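Local coordinates for protein PES4 (Saccharomyces cerevisiae, PDB 6EXX) that probably binds RNA, including the 3' untranslated regions of messenger RNAs, this chain being its fourth RNA recognition motif, at residues Glu17-Lys20 against Tyr21-His24. Residues are numbered along the deposited sequence; the frame is centred on the assembly and turned at random. Where two conformers were deposited one is given.
Sequences EFLK and YLCH
Glu17 to Lys20 and Tyr21 to His24 are successive turns of one alpha-helix, joined by four i to i+4 backbone bonds. Tyr21 N donates to Glu17 O at 3.0 Å, and His24 N reaches Lys20 O at 2.9 Å in the straightest of the four (N-H...O 167°). At the border of the buried side, Leu22 lays its branched end over one face of the Phe18 ring, a CH-pi contact in which Leu22 CD1 stands 4.2 Å from the ring centroid. With chi1 at 178°, CG of Phe18 lies opposite the backbone N and the ring swings round to Leu22, although its CB bond leads away from the following turn. Leu22, also flanked by Leu19, packs on Phe63 and Leu64 of helix 54-64; a branched aliphatic suits this junction, and an alanine here would probably strip the Phe18 face of its cover and open a gap toward helix 54-64. On the solvent side, the methylenes of Lys20 run beside the imidazole of His24, Lys20 CG 3.6 Å from His24 CE1, while Lys20 O lies over a ring face. The chemistry is that of an amphipathic helix in the RRM fold: Leu22 and Leu19 join it to helix 54-64, Leu19 also to Ile33 and Ile35 of strand 32-39, and the polar side chains lie on the exposed side.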
ATOM      1  N   GLU A  17       8.006   5.028   3.102  0.50  8.51           N
ATOM      2  CA  GLU A  17       8.366   6.302   2.503  0.50  9.14           C
ATOM      3  C   GLU A  17       7.848   6.398   1.072  0.50  8.38           C
ATOM      4  O   GLU A  17       7.373   7.453   0.636  0.50  8.65           O
ATOM      5  CB  GLU A  17       9.884   6.481   2.537  0.50 11.16           C
ATOM      6  CG  GLU A  17      10.451   6.715   3.932  0.50 12.95           C
ATOM      7  CD  GLU A  17      10.294   5.521   4.860  0.50 14.12           C
ATOM      8  OE1 GLU A  17      10.547   4.371   4.435  0.50 13.75           O
ATOM      9  OE2 GLU A  17       9.929   5.738   6.033  0.50 17.87           O
ATOM     10  N   PHE A  18       7.946   5.299   0.340  1.00  8.30           N
ATOM     11  CA  PHE A  18       7.428   5.248  -1.019  1.00  8.21           C
ATOM     12  C   PHE A  18       5.908   5.431  -1.010  1.00  8.08           C
ATOM     13  O   PHE A  18       5.358   6.199  -1.793  1.00  8.86           O
ATOM     14  CB  PHE A  18       7.802   3.913  -1.646  1.00  8.85           C
ATOM     15  CG  PHE A  18       7.272   3.716  -3.033  1.00 10.79           C
ATOM     16  CD1 PHE A  18       7.620   4.580  -4.059  1.00 13.27           C
ATOM     17  CD2 PHE A  18       6.442   2.648  -3.315  1.00 10.83           C
ATOM     18  CE1 PHE A  18       7.135   4.378  -5.332  1.00 14.73           C
ATOM     19  CE2 PHE A  18       5.968   2.438  -4.592  1.00 13.24           C
ATOM     20  CZ  PHE A  18       6.311   3.300  -5.594  1.00 14.36           C
ATOM     21  N   LEU A  19       5.216   4.720  -0.121  1.00  7.66           N
ATOM     22  CA  LEU A  19       3.762   4.812  -0.040  1.00  7.93           C
ATOM     23  C   LEU A  19       3.313   6.217   0.358  1.00  8.45           C
ATOM     24  O   LEU A  19       2.340   6.744  -0.174  1.00  8.96           O
ATOM     25  CB  LEU A  19       3.208   3.777   0.934  1.00  8.59           C
ATOM     26  CG  LEU A  19       3.464   2.318   0.551  1.00  9.12           C
ATOM     27  CD1 LEU A  19       2.969   1.420   1.646  1.00 10.74           C
ATOM     28  CD2 LEU A  19       2.838   1.936  -0.791  1.00 10.26           C
ATOM     29  N   LYS A  20       4.040   6.840   1.286  1.00  8.52           N
ATOM     30  CA  LYS A  20       3.732   8.202   1.693  1.00  9.43           C
ATOM     31  C   LYS A  20       3.902   9.156   0.512  1.00  8.86           C
ATOM     32  O   LYS A  20       3.095  10.060   0.299  1.00  9.98           O
ATOM     33  CB  LYS A  20       4.647   8.612   2.848  1.00 10.77           C
ATOM     34  CG  LYS A  20       4.368   9.994   3.385  1.00 16.05           C
ATOM     35  CD  LYS A  20       5.208  10.309   4.624  1.00 19.95           C
ATOM     36  CE  LYS A  20       6.676  10.535   4.283  1.00 23.71           C
ATOM     37  NZ  LYS A  20       7.529  10.790   5.487  1.00 25.71           N
ATOM     38  N   TYR A  21       4.962   8.955  -0.262  1.00  8.69           N
ATOM     39  CA  TYR A  21       5.193   9.751  -1.454  1.00  9.22           C
ATOM     40  C   TYR A  21       4.041   9.615  -2.449  1.00  8.80           C
ATOM     41  O   TYR A  21       3.568  10.615  -2.988  1.00  9.90           O
ATOM     42  CB  TYR A  21       6.516   9.326  -2.082  1.00  9.78           C
ATOM     43  CG  TYR A  21       6.765   9.894  -3.452  1.00 11.13           C
ATOM     44  CD1 TYR A  21       7.303  11.165  -3.615  1.00 12.69           C
ATOM     45  CD2 TYR A  21       6.465   9.160  -4.591  1.00 13.62           C
ATOM     46  CE1 TYR A  21       7.542  11.681  -4.870  1.00 15.85           C
ATOM     47  CE2 TYR A  21       6.696   9.670  -5.850  1.00 15.45           C
ATOM     48  CZ  TYR A  21       7.237  10.931  -5.979  1.00 16.99           C
ATOM     49  OH  TYR A  21       7.468  11.456  -7.226  1.00 20.62           O
ATOM     50  N   LEU A  22       3.577   8.392  -2.682  1.00  8.46           N
ATOM     51  CA  LEU A  22       2.468   8.191  -3.611  1.00  8.86           C
ATOM     52  C   LEU A  22       1.236   8.961  -3.162  1.00  8.48           C
ATOM     53  O   LEU A  22       0.556   9.594  -3.967  1.00  9.53           O
ATOM     54  CB  LEU A  22       2.125   6.714  -3.735  1.00  9.56           C
ATOM     55  CG  LEU A  22       3.184   5.813  -4.369  1.00 10.68           C
ATOM     56  CD1 LEU A  22       2.706   4.373  -4.405  1.00 11.61           C
ATOM     57  CD2 LEU A  22       3.590   6.284  -5.762  1.00 12.33           C
ATOM     58  N   CYS A  23       0.948   8.913  -1.865  1.00  8.49           N
ATOM     59  CA  CYS A  23      -0.197   9.637  -1.343  1.00  9.13           C
ATOM     60  C   CYS A  23       0.000  11.148  -1.518  1.00  9.07           C
ATOM     61  O   CYS A  23      -0.907  11.844  -1.968  1.00 10.23           O
ATOM     62  CB  CYS A  23      -0.431   9.275   0.125  1.00  9.65           C
ATOM     63  SG  CYS A  23      -1.046   7.595   0.373  1.00 10.32           S
ATOM     64  N   HIS A  24       1.186  11.650  -1.187  1.00  9.75           N
ATOM     65  CA  HIS A  24       1.480  13.069  -1.369  1.00 10.63           C
ATOM     66  C   HIS A  24       1.308  13.488  -2.828  1.00 10.28           C
ATOM     67  O   HIS A  24       0.782  14.560  -3.120  1.00 10.71           O
ATOM     68  CB  HIS A  24       2.908  13.393  -0.913  1.00 14.36           C
ATOM     69  CG  HIS A  24       3.068  13.529   0.567  1.00 21.32           C
ATOM     70  ND1 HIS A  24       4.272  13.306   1.206  1.00 24.46           N
ATOM     71  CD2 HIS A  24       2.191  13.883   1.535  1.00 25.02           C
ATOM     72  CE1 HIS A  24       4.123  13.503   2.502  1.00 26.04           C
ATOM     73  NE2 HIS A  24       2.869  13.850   2.730  1.00 25.96           N
TER